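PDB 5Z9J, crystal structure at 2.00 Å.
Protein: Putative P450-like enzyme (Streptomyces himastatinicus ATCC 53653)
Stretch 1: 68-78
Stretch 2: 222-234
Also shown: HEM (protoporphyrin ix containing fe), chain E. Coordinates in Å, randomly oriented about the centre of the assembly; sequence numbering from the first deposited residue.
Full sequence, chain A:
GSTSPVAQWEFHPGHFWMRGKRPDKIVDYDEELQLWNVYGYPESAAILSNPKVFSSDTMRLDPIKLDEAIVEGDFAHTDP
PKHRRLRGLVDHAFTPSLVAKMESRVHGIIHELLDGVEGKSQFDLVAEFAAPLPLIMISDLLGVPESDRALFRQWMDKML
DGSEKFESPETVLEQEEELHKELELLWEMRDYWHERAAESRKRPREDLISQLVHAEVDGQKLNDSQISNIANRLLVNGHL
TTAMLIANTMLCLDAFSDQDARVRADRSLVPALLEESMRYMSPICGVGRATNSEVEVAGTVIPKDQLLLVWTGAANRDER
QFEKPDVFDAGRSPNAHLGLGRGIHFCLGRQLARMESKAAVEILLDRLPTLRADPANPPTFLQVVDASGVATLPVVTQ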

ATOM      1  N   GLU A  68       6.501 -18.681  14.094  1.00 44.73           N
ATOM      2  CA  GLU A  68       7.367 -18.216  13.013  1.00 49.05           C
ATOM      3  C   GLU A  68       7.150 -19.004  11.716  1.00 49.43           C
ATOM      4  O   GLU A  68       7.213 -18.447  10.630  1.00 49.93           O
ATOM      5  N   ALA A  69       6.928 -20.308  11.831  1.00 50.97           N
ATOM      6  CA  ALA A  69       6.723 -21.149  10.657  1.00 51.72           C
ATOM      7  C   ALA A  69       5.467 -20.726   9.910  1.00 50.76           C
ATOM      8  O   ALA A  69       5.385 -20.889   8.698  1.00 52.02           O
ATOM      9  N   ILE A  70       4.486 -20.206  10.643  1.00 48.14           N
ATOM     10  CA  ILE A  70       3.247 -19.718  10.056  1.00 45.54           C
ATOM     11  C   ILE A  70       3.402 -18.390   9.284  1.00 44.49           C
ATOM     12  O   ILE A  70       2.751 -18.188   8.258  1.00 44.46           O
ATOM     13  N   VAL A  71       4.205 -17.463   9.800  1.00 42.91           N
ATOM     14  CA  VAL A  71       4.378 -16.183   9.124  1.00 40.71           C
ATOM     15  C   VAL A  71       5.555 -16.096   8.157  1.00 40.34           C
ATOM     16  O   VAL A  71       5.715 -15.082   7.480  1.00 38.39           O
ATOM     17  N   GLU A  72       6.357 -17.141   8.049  1.00 42.56           N
ATOM     18  CA  GLU A  72       7.535 -17.052   7.166  1.00 45.34           C
ATOM     19  C   GLU A  72       7.192 -16.961   5.675  1.00 44.11           C
ATOM     20  O   GLU A  72       6.288 -17.654   5.170  1.00 44.71           O
ATOM     21  N   GLY A  73       7.953 -16.109   4.985  1.00 42.14           N
ATOM     22  CA  GLY A  73       7.724 -15.755   3.588  1.00 38.61           C
ATOM     23  C   GLY A  73       7.210 -14.320   3.475  1.00 34.48           C
ATOM     24  O   GLY A  73       7.308 -13.684   2.438  1.00 31.93           O
ATOM     25  N   ASP A  74       6.672 -13.800   4.568  1.00 34.70           N
ATOM     26  CA  ASP A  74       6.227 -12.415   4.574  1.00 33.60           C
ATOM     27  C   ASP A  74       7.424 -11.539   4.791  1.00 34.19           C
ATOM     28  O   ASP A  74       7.662 -11.040   5.905  1.00 37.10           O
ATOM     29  N   PHE A  75       8.158 -11.310   3.710  1.00 31.75           N
ATOM     30  CA  PHE A  75       9.403 -10.563   3.787  1.00 31.16           C
ATOM     31  C   PHE A  75       9.205  -9.095   4.149  1.00 29.85           C
ATOM     32  O   PHE A  75      10.173  -8.400   4.424  1.00 30.87           O
ATOM     33  N   ALA A  76       7.965  -8.622   4.148  1.00 28.92           N
ATOM     34  CA  ALA A  76       7.679  -7.266   4.623  1.00 28.79           C
ATOM     35  C   ALA A  76       7.966  -7.161   6.122  1.00 30.21           C
ATOM     36  O   ALA A  76       8.283  -6.061   6.634  1.00 28.69           O
ATOM     37  N   HIS A  77       7.870  -8.289   6.835  1.00 30.41           N
ATOM     38  CA  HIS A  77       8.190  -8.255   8.246  1.00 31.96           C
ATOM     39  C   HIS A  77       9.462  -9.018   8.546  1.00 32.67           C
ATOM     40  O   HIS A  77       9.688  -9.432   9.647  1.00 36.08           O
ATOM     41  N   THR A  78      10.315  -9.165   7.553  1.00 31.55           N
ATOM     42  CA  THR A  78      11.540  -9.905   7.725  1.00 32.28           C
ATOM     43  C   THR A  78      12.740  -8.974   7.611  1.00 32.50           C
ATOM     44  O   THR A  78      12.783  -8.153   6.684  1.00 31.88           O
ATOM     45  N   LEU A 222       9.995 -23.675  -1.979  1.00 51.90           N
ATOM     46  CA  LEU A 222       9.125 -23.061  -0.991  1.00 50.12           C
ATOM     47  C   LEU A 222       7.971 -23.960  -0.634  1.00 51.12           C
ATOM     48  O   LEU A 222       7.451 -24.706  -1.459  1.00 51.24           O
ATOM     49  N   ASN A 223       7.574 -23.860   0.624  1.00 51.29           N
ATOM     50  CA  ASN A 223       6.409 -24.560   1.110  1.00 53.03           C
ATOM     51  C   ASN A 223       5.128 -23.750   0.957  1.00 51.53           C
ATOM     52  O   ASN A 223       5.141 -22.625   0.429  1.00 50.53           O
ATOM     53  N   ASP A 224       4.025 -24.317   1.432  1.00 51.93           N
ATOM     54  CA  ASP A 224       2.736 -23.700   1.222  1.00 50.32           C
ATOM     55  C   ASP A 224       2.663 -22.405   1.986  1.00 46.99           C
ATOM     56  O   ASP A 224       2.095 -21.433   1.490  1.00 45.40           O
ATOM     57  N   SER A 225       3.284 -22.375   3.162  1.00 45.74           N
ATOM     58  CA  SER A 225       3.219 -21.186   3.996  1.00 45.51           C
ATOM     59  C   SER A 225       4.050 -20.035   3.388  1.00 42.56           C
ATOM     60  O   SER A 225       3.631 -18.874   3.365  1.00 40.36           O
ATOM     61  N   GLN A 226       5.205 -20.361   2.830  1.00 41.98           N
ATOM     62  CA  GLN A 226       5.999 -19.340   2.172  1.00 38.73           C
ATOM     63  C   GLN A 226       5.282 -18.765   0.947  1.00 37.42           C
ATOM     64  O   GLN A 226       5.238 -17.542   0.760  1.00 34.42           O
ATOM     65  N   ILE A 227       4.750 -19.644   0.106  1.00 38.62           N
ATOM     66  CA  ILE A 227       4.022 -19.218  -1.077  1.00 37.76           C
ATOM     67  C   ILE A 227       2.770 -18.430  -0.706  1.00 35.59           C
ATOM     68  O   ILE A 227       2.486 -17.404  -1.304  1.00 34.25           O
ATOM     69  N   SER A 228       2.037 -18.901   0.301  1.00 35.38           N
ATOM     70  CA  SER A 228       0.825 -18.217   0.740  1.00 33.07           C
ATOM     71  C   SER A 228       1.162 -16.815   1.301  1.00 32.29           C
ATOM     72  O   SER A 228       0.541 -15.806   0.945  1.00 30.99           O
ATOM     73  N   ASN A 229       2.191 -16.734   2.125  1.00 33.50           N
ATOM     74  CA  ASN A 229       2.523 -15.434   2.719  1.00 33.62           C
ATOM     75  C   ASN A 229       3.081 -14.452   1.697  1.00 31.28           C
ATOM     76  O   ASN A 229       2.830 -13.258   1.794  1.00 32.55           O
ATOM     77  N   ILE A 230       3.774 -14.943   0.673  1.00 30.68           N
ATOM     78  CA  ILE A 230       4.208 -14.059  -0.391  1.00 30.06           C
ATOM     79  C   ILE A 230       3.014 -13.568  -1.204  1.00 30.50           C
ATOM     80  O   ILE A 230       2.859 -12.354  -1.386  1.00 30.43           O
ATOM     81  N   ALA A 231       2.158 -14.477  -1.673  1.00 29.47           N
ATOM     82  CA  ALA A 231       0.984 -14.036  -2.418  1.00 29.79           C
ATOM     83  C   ALA A 231       0.086 -13.099  -1.577  1.00 31.09           C
ATOM     84  O   ALA A 231      -0.374 -12.087  -2.086  1.00 31.18           O
ATOM     85  N   ASN A 232      -0.107 -13.394  -0.298  1.00 30.40           N
ATOM     86  CA  ASN A 232      -0.990 -12.583   0.498  1.00 31.79           C
ATOM     87  C   ASN A 232      -0.375 -11.193   0.543  1.00 29.87           C
ATOM     88  O   ASN A 232      -1.083 -10.223   0.487  1.00 31.11           O
ATOM     89  N   ARG A 233       0.952 -11.122   0.669  1.00 29.20           N
ATOM     90  CA  ARG A 233       1.641  -9.829   0.818  1.00 29.28           C
ATOM     91  C   ARG A 233       1.509  -9.017  -0.483  1.00 27.33           C
ATOM     92  O   ARG A 233       1.302  -7.816  -0.422  1.00 28.44           O
ATOM     93  N   LEU A 234       1.576  -9.670  -1.641  1.00 26.17           N
ATOM     94  CA  LEU A 234       1.380  -8.966  -2.900  1.00 25.90           C
ATOM     95  C   LEU A 234      -0.049  -8.405  -2.988  1.00 24.71           C
ATOM     96  O   LEU A 234      -0.238  -7.204  -3.245  1.00 22.18           O
TER

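The two stretches pack with the helix that begins at Asp 224 lying against a short helix, a type II turn from Val 71 to Asp 74, and the 3-10 segment that follows. Ser 225, Asn 229 and Arg 233, spaced one helical turn apart, all direct their CA-to-CB bonds toward the first stretch and carry most of its polar contacts.

Asn 229 is the centre of the interface. With chi1 in m (-66°) and chi2 at -43°, its amide reaches the carbonyls at the end of the first helix and in the turn that follows: ND2 donates to Ile 70 O at 2.9 Å and to Glu 72 O at 2.8 Å. One side-chain amide thus holds both the last turn of that helix and the turn after it. Ser 225, in t, places OG 3.1 Å from Ala 69 O, within hydrogen-bonding reach. The CA-to-CB bonds of Ile 70 and Val 71, both m, point away, and the closest contacts of these residues to the helix are made by their backbone atoms.

Gly 73 lets the stretches approach closely, its CA lying 4.2 Å from Gln 226 O. A CB here would point toward the helix and come 2.8 Å from Gln 226 O, a clash, and the positive phi of 109° independently calls for glycine. Beside it, the CA-to-CB bond of Glu 72 points sideways, but its p, t conformation brings CG to 4.0 Å from Gln 226 CG. Gln 226 (m, t) and Asn 223 (p) bond reciprocally at the start of the helix: Gln 226 N donates to Asn 223 OD1 at 2.7 Å, a capping bond, and Asn 223 N donates to Gln 226 OE1 at 3.1 Å.

Further along, Arg 233 loses the largest area to the contact. Its t, p, p conformation folds the chain back so that the guanidinium meets the carboxylate of Asp 74 (t, chi2 9°) in a two-pronged salt bridge, NE to OD1 at 2.9 Å and NH2 to OD2 at 2.8 Å. Asp 74 is also fixed from its own stretch, where His 77 ND1 donates to OD2 at 2.9 Å; the m rotamer of His 77 brings CE1 to 3.3 Å from Arg 233 NH2. Ala 76 CB, pointing toward the helix, sits 3.5 Å from Arg 233 NE.

The apolar contact is made by Phe 75, whose p rotamer sets its ring edge 4.3 Å (CE1) from CG1 of Ile 230 (m, t). The ring edge also meets the heme, with CE2 3.4 Å from HEM CBD, while Leu 234 CD2 approaches HEM CMD at 3.7 Å.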

ATOM      1  CB  GLU A  68       8.833 -18.328  13.442  1.00 55.29           C
ATOM      2  CG  GLU A  68       9.130 -17.634  14.756  1.00 59.37           C
ATOM      3  CD  GLU A  68       8.636 -18.446  15.955  1.00 64.29           C
ATOM      4  OE1 GLU A  68       7.748 -17.947  16.683  1.00 66.65           O
ATOM      5  OE2 GLU A  68       9.129 -19.581  16.171  1.00 67.50           O
ATOM      6  CB  ALA A  69       6.641 -22.586  11.046  1.00 54.51           C
ATOM      7  CB  ILE A  70       2.175 -19.580  11.135  1.00 43.86           C
ATOM      8  CG1 ILE A  70       1.864 -20.955  11.704  1.00 45.60           C
ATOM      9  CG2 ILE A  70       0.896 -18.942  10.579  1.00 41.62           C
ATOM     10  CD1 ILE A  70       0.910 -20.910  12.787  1.00 45.83           C
ATOM     11  CB  VAL A  71       4.541 -15.038  10.148  1.00 38.81           C
ATOM     12  CG1 VAL A  71       3.315 -14.926  11.015  1.00 38.01           C
ATOM     13  CG2 VAL A  71       5.774 -15.303  11.042  1.00 39.96           C
ATOM     14  CB  GLU A  72       8.500 -18.214   7.417  1.00 50.02           C
ATOM     15  CG  GLU A  72       7.993 -19.544   6.938  1.00 54.43           C
ATOM     16  CD  GLU A  72       9.029 -20.611   7.080  1.00 59.61           C
ATOM     17  OE1 GLU A  72      10.191 -20.256   7.379  1.00 60.88           O
ATOM     18  OE2 GLU A  72       8.672 -21.800   6.951  1.00 62.28           O
ATOM     19  CB  ASP A  74       5.171 -12.165   5.634  1.00 34.19           C
ATOM     20  CG  ASP A  74       4.668 -10.757   5.615  1.00 34.95           C
ATOM     21  OD1 ASP A  74       5.006 -10.020   4.676  1.00 35.71           O
ATOM     22  OD2 ASP A  74       3.900 -10.386   6.519  1.00 35.90           O
ATOM     23  CB  PHE A  75      10.179 -10.692   2.479  1.00 31.04           C
ATOM     24  CG  PHE A  75       9.423 -10.274   1.284  1.00 32.14           C
ATOM     25  CD1 PHE A  75       8.638 -11.188   0.586  1.00 33.49           C
ATOM     26  CD2 PHE A  75       9.487  -8.958   0.836  1.00 32.30           C
ATOM     27  CE1 PHE A  75       7.932 -10.800  -0.543  1.00 34.40           C
ATOM     28  CE2 PHE A  75       8.785  -8.550  -0.292  1.00 33.00           C
ATOM     29  CZ  PHE A  75       7.994  -9.486  -0.994  1.00 33.56           C
ATOM     30  CB  ALA A  76       6.204  -6.851   4.342  1.00 26.12           C
ATOM     31  CB  HIS A  77       7.023  -8.801   9.073  1.00 33.55           C
ATOM     32  CG  HIS A  77       5.825  -7.913   9.047  1.00 36.15           C
ATOM     33  ND1 HIS A  77       4.688  -8.199   8.317  1.00 38.37           N
ATOM     34  CD2 HIS A  77       5.623  -6.690   9.593  1.00 36.60           C
ATOM     35  CE1 HIS A  77       3.819  -7.212   8.461  1.00 38.45           C
ATOM     36  NE2 HIS A  77       4.362  -6.286   9.234  1.00 37.96           N
ATOM     37  CB  THR A  78      11.634 -10.999   6.639  1.00 32.82           C
ATOM     38  OG1 THR A  78      10.471 -11.838   6.721  1.00 33.28           O
ATOM     39  CG2 THR A  78      12.869 -11.823   6.813  1.00 34.01           C
ATOM     40  CB  LEU A 222       8.560 -21.721  -1.480  1.00 48.52           C
ATOM     41  CG  LEU A 222       9.518 -20.563  -1.758  1.00 48.62           C
ATOM     42  CD1 LEU A 222      10.454 -20.855  -2.896  1.00 49.98           C
ATOM     43  CD2 LEU A 222       8.737 -19.277  -2.053  1.00 47.63           C
ATOM     44  CB  ASN A 223       6.628 -24.980   2.568  1.00 54.45           C
ATOM     45  CG  ASN A 223       6.962 -23.818   3.477  1.00 52.82           C
ATOM     46  OD1 ASN A 223       6.382 -22.734   3.391  1.00 51.78           O
ATOM     47  ND2 ASN A 223       7.898 -24.055   4.386  1.00 52.47           N
ATOM     48  CB  ASP A 224       1.614 -24.615   1.691  1.00 51.81           C
ATOM     49  CG  ASP A 224       1.490 -25.868   0.866  1.00 53.50           C
ATOM     50  OD1 ASP A 224       1.873 -25.856  -0.319  1.00 52.95           O
ATOM     51  OD2 ASP A 224       1.034 -26.882   1.434  1.00 55.86           O
ATOM     52  CB  SER A 225       3.674 -21.524   5.427  1.00 48.46           C
ATOM     53  OG  SER A 225       3.537 -20.404   6.284  1.00 49.31           O
ATOM     54  CB  GLN A 226       7.348 -19.910   1.772  1.00 38.30           C
ATOM     55  CG  GLN A 226       8.217 -20.216   2.985  1.00 38.96           C
ATOM     56  CD  GLN A 226       9.537 -20.874   2.628  1.00 40.27           C
ATOM     57  OE1 GLN A 226       9.572 -21.939   1.994  1.00 41.53           O
ATOM     58  NE2 GLN A 226      10.636 -20.224   3.007  1.00 39.05           N
ATOM     59  CB  ILE A 227       3.675 -20.431  -1.934  1.00 38.95           C
ATOM     60  CG1 ILE A 227       4.971 -20.983  -2.530  1.00 40.21           C
ATOM     61  CG2 ILE A 227       2.630 -20.078  -3.028  1.00 34.92           C
ATOM     62  CD1 ILE A 227       4.797 -22.231  -3.378  1.00 41.63           C
ATOM     63  CB  SER A 228       0.094 -19.060   1.791  1.00 32.57           C
ATOM     64  OG  SER A 228      -1.202 -18.562   2.058  1.00 34.00           O
ATOM     65  CB  ASN A 229       3.477 -15.644   3.884  1.00 36.76           C
ATOM     66  CG  ASN A 229       2.810 -16.400   5.031  1.00 38.10           C
ATOM     67  OD1 ASN A 229       1.655 -16.117   5.392  1.00 38.92           O
ATOM     68  ND2 ASN A 229       3.522 -17.368   5.593  1.00 38.33           N
ATOM     69  CB  ILE A 230       5.236 -14.744  -1.301  1.00 30.52           C
ATOM     70  CG1 ILE A 230       6.569 -14.904  -0.543  1.00 31.31           C
ATOM     71  CG2 ILE A 230       5.447 -13.949  -2.604  1.00 27.68           C
ATOM     72  CD1 ILE A 230       7.545 -15.880  -1.213  1.00 31.37           C
ATOM     73  CB  ALA A 231       0.206 -15.187  -2.916  1.00 30.98           C
ATOM     74  CB  ASN A 232      -1.046 -13.001   1.962  1.00 37.21           C
ATOM     75  CG  ASN A 232      -2.211 -12.353   2.742  1.00 42.26           C
ATOM     76  OD1 ASN A 232      -2.809 -11.343   2.321  1.00 45.66           O
ATOM     77  ND2 ASN A 232      -2.204 -12.677   4.047  1.00 43.65           N
ATOM     78  CB  ARG A 233       3.126  -9.996   1.211  1.00 29.87           C
ATOM     79  CG  ARG A 233       3.900  -8.635   1.377  1.00 23.76           C
ATOM     80  CD  ARG A 233       3.139  -7.686   2.310  1.00 22.61           C
ATOM     81  NE  ARG A 233       3.014  -8.201   3.674  1.00 23.89           N
ATOM     82  CZ  ARG A 233       2.147  -7.774   4.601  1.00 24.18           C
ATOM     83  NH1 ARG A 233       1.258  -6.827   4.332  1.00 24.88           N
ATOM     84  NH2 ARG A 233       2.164  -8.301   5.815  1.00 21.51           N
ATOM     85  CB  LEU A 234       1.689  -9.884  -4.091  1.00 27.59           C
ATOM     86  CG  LEU A 234       3.198 -10.169  -4.072  1.00 29.89           C
ATOM     87  CD1 LEU A 234       3.611 -11.171  -5.066  1.00 31.70           C
ATOM     88  CD2 LEU A 234       3.984  -8.832  -4.279  1.00 29.70           C
TER
HETATM   89  CHA HEM E 401       6.539  -2.131   0.108  1.00 22.04           C
HETATM   90  CHB HEM E 401       3.640   1.611  -0.666  1.00 23.75           C
HETATM   91  CHC HEM E 401       1.824  -0.720  -4.495  1.00 21.59           C
HETATM   92  CHD HEM E 401       3.986  -4.766  -3.155  1.00 20.05           C
HETATM   93  C1A HEM E 401       5.974  -0.886   0.267  1.00 21.94           C
HETATM   94  C2A HEM E 401       6.306   0.142   1.256  1.00 24.23           C
HETATM   95  C3A HEM E 401       5.512   1.192   1.028  1.00 22.40           C
HETATM   96  C4A HEM E 401       4.637   0.852  -0.104  1.00 23.31           C
HETATM   97  CMA HEM E 401       5.495   2.502   1.827  1.00 21.77           C
HETATM   98  CAA HEM E 401       7.385   0.051   2.355  1.00 26.63           C
HETATM   99  CBA HEM E 401       6.898  -0.780   3.549  1.00 27.48           C
HETATM  100  CGA HEM E 401       7.824  -0.639   4.764  1.00 28.39           C
HETATM  101  O1A HEM E 401       7.492  -1.125   5.874  1.00 30.29           O
HETATM  102  O2A HEM E 401       8.927  -0.072   4.664  1.00 26.05           O
HETATM  103  C1B HEM E 401       2.947   1.327  -1.810  1.00 24.78           C
HETATM  104  C2B HEM E 401       2.125   2.269  -2.522  1.00 24.88           C
HETATM  105  C3B HEM E 401       1.624   1.625  -3.582  1.00 23.64           C
HETATM  106  C4B HEM E 401       2.104   0.252  -3.545  1.00 22.66           C
HETATM  107  CMB HEM E 401       1.940   3.724  -2.057  1.00 26.32           C
HETATM  108  CAB HEM E 401       0.684   2.124  -4.686  1.00 23.84           C
HETATM  109  CBB HEM E 401       0.252   3.382  -4.777  1.00 22.73           C
HETATM  110  C1C HEM E 401       2.262  -2.030  -4.507  1.00 20.89           C
HETATM  111  C2C HEM E 401       1.936  -3.067  -5.519  1.00 19.68           C
HETATM  112  C3C HEM E 401       2.550  -4.174  -5.128  1.00 20.48           C
HETATM  113  C4C HEM E 401       3.229  -3.882  -3.891  1.00 20.47           C
HETATM  114  CMC HEM E 401       1.082  -2.805  -6.772  1.00 17.34           C
HETATM  115  CAC HEM E 401       2.601  -5.604  -5.718  1.00 21.94           C
HETATM  116  CBC HEM E 401       2.028  -5.962  -6.858  1.00 22.27           C
HETATM  117  C1D HEM E 401       4.826  -4.434  -2.143  1.00 20.42           C
HETATM  118  C2D HEM E 401       5.628  -5.379  -1.425  1.00 21.62           C
HETATM  119  C3D HEM E 401       6.430  -4.552  -0.435  1.00 22.13           C
HETATM  120  C4D HEM E 401       6.036  -3.187  -0.630  1.00 21.84           C
HETATM  121  CMD HEM E 401       5.678  -6.917  -1.604  1.00 20.75           C
HETATM  122  CAD HEM E 401       7.401  -5.105   0.614  1.00 23.93           C
HETATM  123  CBD HEM E 401       8.817  -5.127   0.080  1.00 24.83           C
HETATM  124  CGD HEM E 401       9.747  -5.480   1.227  1.00 25.86           C
HETATM  125  O1D HEM E 401       9.334  -5.444   2.409  1.00 26.13           O
HETATM  126  O2D HEM E 401      10.939  -5.778   0.954  1.00 26.76           O
HETATM  127  NA  HEM E 401       4.969  -0.396  -0.520  1.00 23.92           N
HETATM  128  NB  HEM E 401       2.900   0.094  -2.452  1.00 24.40           N
HETATM  129  NC  HEM E 401       3.022  -2.603  -3.556  1.00 22.44           N
HETATM  130  ND  HEM E 401       5.108  -3.135  -1.677  1.00 24.53           N
HETATM  131 FE   HEM E 401       4.119  -1.517  -2.139  1.00 58.43          FE